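Local coordinates for protein LamCAT (Aquimarina, PDB 6JH5) that probably hydrolyses the beta-1,3-glucan laminarin, as a marine bacterial laminarinase of glycoside hydrolase family 16, at residues E121-E126 and G207-F212; A143-S148 and L177-S182. All coordinates share one frame; numbering follows the deposited sequence.

Contact 1: E121-E126 and G207-F212; sequences EHVNTE and GNWPGF
Val-123 and Trp-209 form the closely packed part of this contact. CG1 of Val-123 stands over the five-membered ring of Trp-209, 3.8 Å from its centroid and near the ring normal, a CH-pi contact, while CG2 reaches toward NE1. CG of Trp-209 lies anti to the backbone N (chi1 178°), and the far end of the side chain comes nearer to the opposing loop than its base does. The same CG1 meets CB of Pro-210 at 4.0 Å, so one methyl serves both residues. At the six-membered end of the indole, Glu-121 sits at the edge: its OE2 is 3.5 Å from CZ3 of Trp-209, with the carboxylate turned nearly perpendicular to the ring. OE2 has its hydrogen bond from Trp-96 NE1. Glu-121 closes the sequence EIDIME, which matches the catalytic signature of family 16, and Trp-209 probably belongs to the surroundings of the active site. Asn-124 ties the loops together: ND2 donates to O of Pro-210 at 2.9 Å, nearly straight (164°) and in the plane of both amide and carbonyl, while OD1 accepts from Gly-94 N. An alanine here would probably leave the Pro-210 carbonyl and the Gly-94 N-H without this partner, and the two loops less firmly joined. The solvent side is looser. There Glu-126 meets the indole through a water, which donates to OE2 of Glu-126 at 2.7 Å and accepts from NE1 of Trp-209 at 2.8 Å; OE1 of Glu-126 is bonded to Gln-128 and His-130. A type II' turn from Val-123 to Glu-126 leads from strand 120-121 into strand 128-136, and the loop 207-212 follows strand 197-205. Trp-96, on strand 95-103, touches Val-123, Trp-209 and Pro-210, joining both loops to that strand.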
loop_
_atom_site.group_PDB
_atom_site.type_symbol
_atom_site.label_atom_id
_atom_site.label_comp_id
_atom_site.label_asym_id
_atom_site.label_seq_id
_atom_site.Cartn_x
_atom_site.Cartn_y
_atom_site.Cartn_z
ATOM N N GLU A 121 -0.137 -5.014 -3.899
ATOM C CA GLU A 121 -0.949 -5.779 -2.938
ATOM C C GLU A 121 -0.642 -7.266 -3.132
ATOM O O GLU A 121 -0.446 -7.662 -4.229
ATOM C CB GLU A 121 -2.442 -5.553 -3.068
ATOM C CG GLU A 121 -2.881 -4.254 -2.440
ATOM C CD GLU A 121 -4.373 -4.066 -2.643
ATOM O OE1 GLU A 121 -4.742 -3.811 -3.765
ATOM O OE2 GLU A 121 -5.108 -4.296 -1.696
ATOM N N HIS A 122 -0.602 -8.003 -2.039
ATOM C CA HIS A 122 -0.436 -9.465 -2.120
ATOM C C HIS A 122 -1.414 -10.103 -1.135
ATOM O O HIS A 122 -1.623 -9.526 -0.110
ATOM C CB HIS A 122 0.999 -9.882 -1.802
ATOM C CG HIS A 122 1.222 -11.351 -1.881
ATOM N ND1 HIS A 122 1.201 -12.153 -0.780
ATOM C CD2 HIS A 122 1.394 -12.164 -2.931
ATOM C CE1 HIS A 122 1.388 -13.388 -1.153
ATOM N NE2 HIS A 122 1.517 -13.424 -2.443
ATOM N N VAL A 123 -1.959 -11.262 -1.493
ATOM C CA VAL A 123 -2.856 -11.955 -0.533
ATOM C C VAL A 123 -2.455 -13.416 -0.412
ATOM O O VAL A 123 -1.989 -13.988 -1.365
ATOM C CB VAL A 123 -4.351 -11.887 -0.891
ATOM C CG1 VAL A 123 -4.964 -10.515 -0.688
ATOM C CG2 VAL A 123 -4.609 -12.402 -2.284
ATOM N N ASN A 124 -2.634 -13.921 0.791
ATOM C CA ASN A 124 -2.492 -15.365 1.038
ATOM C C ASN A 124 -1.122 -15.869 0.566
ATOM O O ASN A 124 -0.155 -15.285 0.925
ATOM C CB ASN A 124 -3.693 -16.076 0.426
ATOM C CG ASN A 124 -4.997 -15.680 1.083
ATOM O OD1 ASN A 124 -5.030 -15.424 2.259
ATOM N ND2 ASN A 124 -6.044 -15.610 0.299
ATOM N N THR A 125 -1.098 -16.948 -0.204
ATOM C CA THR A 125 0.178 -17.522 -0.687
ATOM C C THR A 125 0.276 -17.394 -2.208
ATOM O O THR A 125 0.963 -18.159 -2.809
ATOM C CB THR A 125 0.323 -18.977 -0.225
ATOM O OG1 THR A 125 -0.746 -19.762 -0.731
ATOM C CG2 THR A 125 0.352 -19.101 1.280
ATOM N N GLU A 126 -0.390 -16.403 -2.762
ATOM C CA GLU A 126 -0.421 -16.308 -4.236
ATOM C C GLU A 126 0.983 -16.088 -4.779
ATOM O O GLU A 126 1.734 -15.376 -4.193
ATOM C CB GLU A 126 -1.306 -15.161 -4.703
ATOM C CG GLU A 126 -2.759 -15.370 -4.399
ATOM C CD GLU A 126 -3.666 -14.366 -5.073
ATOM O OE1 GLU A 126 -3.153 -13.396 -5.636
ATOM O OE2 GLU A 126 -4.868 -14.569 -5.000
ATOM N N GLY A 207 -9.881 -10.446 5.809
ATOM C CA GLY A 207 -10.633 -9.412 5.103
ATOM C C GLY A 207 -11.370 -10.001 3.930
ATOM O O GLY A 207 -11.160 -11.120 3.606
ATOM N N ASN A 208 -12.137 -9.170 3.261
ATOM C CA ASN A 208 -12.978 -9.697 2.168
ATOM C C ASN A 208 -12.127 -10.324 1.067
ATOM O O ASN A 208 -12.472 -11.375 0.622
ATOM C CB ASN A 208 -13.912 -8.611 1.642
ATOM C CG ASN A 208 -14.884 -8.117 2.690
ATOM O OD1 ASN A 208 -15.326 -8.871 3.534
ATOM N ND2 ASN A 208 -15.211 -6.848 2.621
ATOM N N TRP A 209 -11.065 -9.659 0.637
ATOM C CA TRP A 209 -10.292 -10.252 -0.470
ATOM C C TRP A 209 -9.479 -11.486 -0.056
ATOM O O TRP A 209 -9.673 -12.523 -0.662
ATOM C CB TRP A 209 -9.466 -9.164 -1.137
ATOM C CG TRP A 209 -8.601 -9.641 -2.252
ATOM C CD1 TRP A 209 -8.620 -10.842 -2.893
ATOM C CD2 TRP A 209 -7.527 -8.901 -2.830
ATOM N NE1 TRP A 209 -7.636 -10.896 -3.841
ATOM C CE2 TRP A 209 -6.954 -9.711 -3.829
ATOM C CE3 TRP A 209 -7.022 -7.626 -2.613
ATOM C CZ2 TRP A 209 -5.897 -9.262 -4.613
ATOM C CZ3 TRP A 209 -5.970 -7.196 -3.377
ATOM C CH2 TRP A 209 -5.417 -8.002 -4.361
ATOM N N PRO A 210 -8.610 -11.454 0.966
ATOM C CA PRO A 210 -7.873 -12.652 1.366
ATOM C C PRO A 210 -8.742 -13.765 1.956
ATOM O O PRO A 210 -8.406 -14.864 1.849
ATOM C CB PRO A 210 -6.857 -12.189 2.416
ATOM C CG PRO A 210 -7.391 -10.869 2.910
ATOM C CD PRO A 210 -8.211 -10.293 1.777
ATOM N N GLY A 211 -9.834 -13.383 2.594
ATOM C CA GLY A 211 -10.647 -14.385 3.280
ATOM C C GLY A 211 -10.319 -14.472 4.762
ATOM O O GLY A 211 -9.537 -13.691 5.252
ATOM N N PHE A 212 -10.954 -15.422 5.430
ATOM C CA PHE A 212 -10.880 -15.537 6.899
ATOM C C PHE A 212 -10.220 -16.831 7.361
ATOM O O PHE A 212 -10.324 -17.126 8.508
ATOM C CB PHE A 212 -12.270 -15.253 7.462
ATOM C CG PHE A 212 -12.796 -13.921 6.991
ATOM C CD1 PHE A 212 -12.452 -12.763 7.647
ATOM C CD2 PHE A 212 -13.600 -13.817 5.880
ATOM C CE1 PHE A 212 -12.900 -11.534 7.203
ATOM C CE2 PHE A 212 -14.044 -12.588 5.433
ATOM C CZ PHE A 212 -13.703 -11.448 6.104
HETATM O O HOH W 1 -6.768 -12.817 -5.750
#

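Contact 2: A143-S148 and L177-S182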
loop_
_atom_site.group_PDB
_atom_site.type_symbol
_atom_site.label_atom_id
_atom_site.label_comp_id
_atom_site.label_asym_id
_atom_site.label_seq_id
_atom_site.Cartn_x
_atom_site.Cartn_y
_atom_site.Cartn_z
ATOM N N ALA A 143 -15.438 2.455 -9.262
ATOM C CA ALA A 143 -14.727 1.841 -10.393
ATOM C C ALA A 143 -13.378 1.303 -9.932
ATOM O O ALA A 143 -12.824 1.850 -9.052
ATOM C CB ALA A 143 -14.518 2.893 -11.450
ATOM N N ASN A 144 -12.952 0.200 -10.514
ATOM C CA ASN A 144 -11.569 -0.257 -10.260
ATOM C C ASN A 144 -10.974 -0.874 -11.527
ATOM O O ASN A 144 -11.703 -1.279 -12.388
ATOM C CB ASN A 144 -11.426 -1.041 -8.969
ATOM C CG ASN A 144 -12.122 -2.367 -9.059
ATOM O OD1 ASN A 144 -11.927 -3.108 -9.991
ATOM N ND2 ASN A 144 -12.910 -2.673 -8.059
ATOM N N TYR A 145 -9.657 -0.835 -11.604
ATOM C CA TYR A 145 -8.958 -1.376 -12.781
ATOM C C TYR A 145 -7.656 -1.979 -12.267
ATOM O O TYR A 145 -6.854 -1.257 -11.778
ATOM C CB TYR A 145 -8.776 -0.268 -13.813
ATOM C CG TYR A 145 -8.251 -0.726 -15.141
ATOM C CD1 TYR A 145 -8.914 -1.670 -15.885
ATOM C CD2 TYR A 145 -7.100 -0.178 -15.657
ATOM C CE1 TYR A 145 -8.440 -2.056 -17.118
ATOM C CE2 TYR A 145 -6.614 -0.550 -16.891
ATOM C CZ TYR A 145 -7.282 -1.501 -17.627
ATOM O OH TYR A 145 -6.818 -1.870 -18.848
ATOM N N SER A 146 -7.496 -3.271 -12.492
ATOM C CA SER A 146 -6.405 -4.001 -11.823
ATOM C C SER A 146 -5.622 -4.875 -12.786
ATOM O O SER A 146 -6.168 -5.327 -13.732
ATOM C CB SER A 146 -6.994 -4.875 -10.773
ATOM O OG SER A 146 -5.994 -5.315 -9.923
ATOM N N GLY A 147 -4.381 -5.124 -12.408
ATOM C CA GLY A 147 -3.451 -5.981 -13.149
ATOM C C GLY A 147 -2.573 -6.779 -12.209
ATOM O O GLY A 147 -2.481 -6.453 -11.079
ATOM N N SER A 148 -1.943 -7.810 -12.734
ATOM C CA SER A 148 -1.103 -8.665 -11.876
ATOM C C SER A 148 0.124 -9.154 -12.635
ATOM O O SER A 148 0.155 -9.077 -13.816
ATOM C CB SER A 148 -1.894 -9.813 -11.348
ATOM O OG SER A 148 -2.267 -10.658 -12.407
ATOM N N LEU A 177 7.018 -4.041 -16.648
ATOM C CA LEU A 177 5.690 -3.384 -16.768
ATOM C C LEU A 177 4.613 -4.465 -16.830
ATOM O O LEU A 177 4.774 -5.379 -17.588
ATOM C CB LEU A 177 5.678 -2.556 -18.051
ATOM C CG LEU A 177 4.356 -1.897 -18.400
ATOM C CD1 LEU A 177 4.031 -0.852 -17.373
ATOM C CD2 LEU A 177 4.424 -1.286 -19.783
ATOM N N TYR A 178 3.585 -4.356 -15.995
ATOM C CA TYR A 178 2.497 -5.366 -16.016
ATOM C C TYR A 178 1.097 -4.738 -15.988
ATOM O O TYR A 178 0.170 -5.438 -16.210
ATOM C CB TYR A 178 2.678 -6.356 -14.868
ATOM C CG TYR A 178 2.425 -5.751 -13.519
ATOM C CD1 TYR A 178 3.430 -5.093 -12.860
ATOM C CD2 TYR A 178 1.175 -5.790 -12.945
ATOM C CE1 TYR A 178 3.217 -4.516 -11.630
ATOM C CE2 TYR A 178 0.948 -5.229 -11.709
ATOM C CZ TYR A 178 1.968 -4.575 -11.057
ATOM O OH TYR A 178 1.752 -4.003 -9.854
ATOM N N HIS A 179 0.985 -3.449 -15.693
ATOM C CA HIS A 179 -0.353 -2.814 -15.650
ATOM C C HIS A 179 -0.218 -1.350 -16.051
ATOM O O HIS A 179 0.814 -0.793 -15.844
ATOM C CB HIS A 179 -1.000 -2.997 -14.266
ATOM C CG HIS A 179 -2.420 -2.559 -14.145
ATOM N ND1 HIS A 179 -3.378 -2.877 -15.065
ATOM C CD2 HIS A 179 -3.053 -1.859 -13.190
ATOM C CE1 HIS A 179 -4.523 -2.385 -14.681
ATOM N NE2 HIS A 179 -4.356 -1.759 -13.554
ATOM N N GLU A 180 -1.246 -0.819 -16.668
ATOM C CA GLU A 180 -1.216 0.582 -17.133
ATOM C C GLU A 180 -2.651 1.088 -17.171
ATOM O O GLU A 180 -3.506 0.336 -17.526
ATOM C CB GLU A 180 -0.556 0.668 -18.511
ATOM C CG GLU A 180 -0.498 2.063 -19.081
ATOM C CD GLU A 180 0.319 2.164 -20.361
ATOM O OE1 GLU A 180 1.242 1.404 -20.499
ATOM O OE2 GLU A 180 0.022 3.013 -21.169
ATOM N N ALA A 181 -2.847 2.327 -16.767
ATOM C CA ALA A 181 -4.199 2.899 -16.820
ATOM C C ALA A 181 -4.098 4.321 -17.362
ATOM O O ALA A 181 -3.341 5.082 -16.839
ATOM C CB ALA A 181 -4.810 2.892 -15.445
ATOM N N SER A 182 -4.889 4.620 -18.373
ATOM C CA SER A 182 -4.913 6.012 -18.863
ATOM C C SER A 182 -5.756 6.882 -17.927
ATOM O O SER A 182 -6.820 6.457 -17.497
ATOM C CB SER A 182 -5.443 6.106 -20.263
ATOM O OG SER A 182 -5.473 7.456 -20.662
HETATM O O HOH W 2 -4.458 -1.440 -19.660
HETATM O O HOH W 3 -1.830 -7.303 -15.795
#
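His-179 reaches across to strand 143-148 and donates from NE2 to O of Tyr-145 at 3.1 Å. The bond is bent (152° at the hydrogen), and the donor stands well above the carbonyl plane. CG of His-179 is anti to the backbone N (chi1 -172°), and the imidazole lies with one face against the opposing backbone: Gly-147 N is over the ring centre, the carbonyl carbon of Ser-146 is nearer the rim, and CA of Gly-147 makes a CH-pi contact 3.8 Å from the ring centroid. Glycine suits this site, since a CB on Gly-147 would run into CG of the histidine. Tyr-145 brings the face of its phenol to the same imidazole, CD2 lying 3.5 Å from CE1 of His-179 with the ring planes inclined at 44°. Its edge meets the other strand too: CE2 is 3.3 Å from O of Glu-180, and CD2 is 3.8 Å from CB of Ala-181. Tyr-178 rests beside the far end, its CD2 3.5 Å from the carbonyl carbon of Ser-148.

Waters fill in around these groups. One donates to O of Glu-180 at 2.9 Å and is also bonded to the hydroxyl of Tyr-145; another accepts from Ser-148 N and donates to O of Tyr-178, a bridge between the two backbones. Beyond this shell, the ring of Trp-171 meets that of His-179, and backbone bonds to Trp-171 hold both Tyr-178 and His-179. Tyr-145 and Gly-147 are held in turn by backbone bonds to Ile-133 and Gly-131. The two strands run antiparallel, yet each is paired with a different neighbour, 142-150 with strand 128-136 and 176-182 with strand 168-173, consistent with side chains packing between the two sheets of the beta-sandwich expected of family 16.

The centres of the two contacts lie 19 Å apart, and their nearest atoms are about 6 Å from each other without touching. Both segments of contact 2 fall, in sequence, between those of contact 1. Strand 128-136 relates them: it begins just after the turn of contact 1, its His-130 meets Trp-209 edge-to-face, and the following Gly-131 is backbone-bonded to Gly-147 in contact 2. Contact 1 holds the end of the probable catalytic signature, whereas contact 2 is structural packing between strands of the beta-sandwich expected of the family. The calcium ion is bound by other residues, Glu-11, Gly-49 and Asp-226.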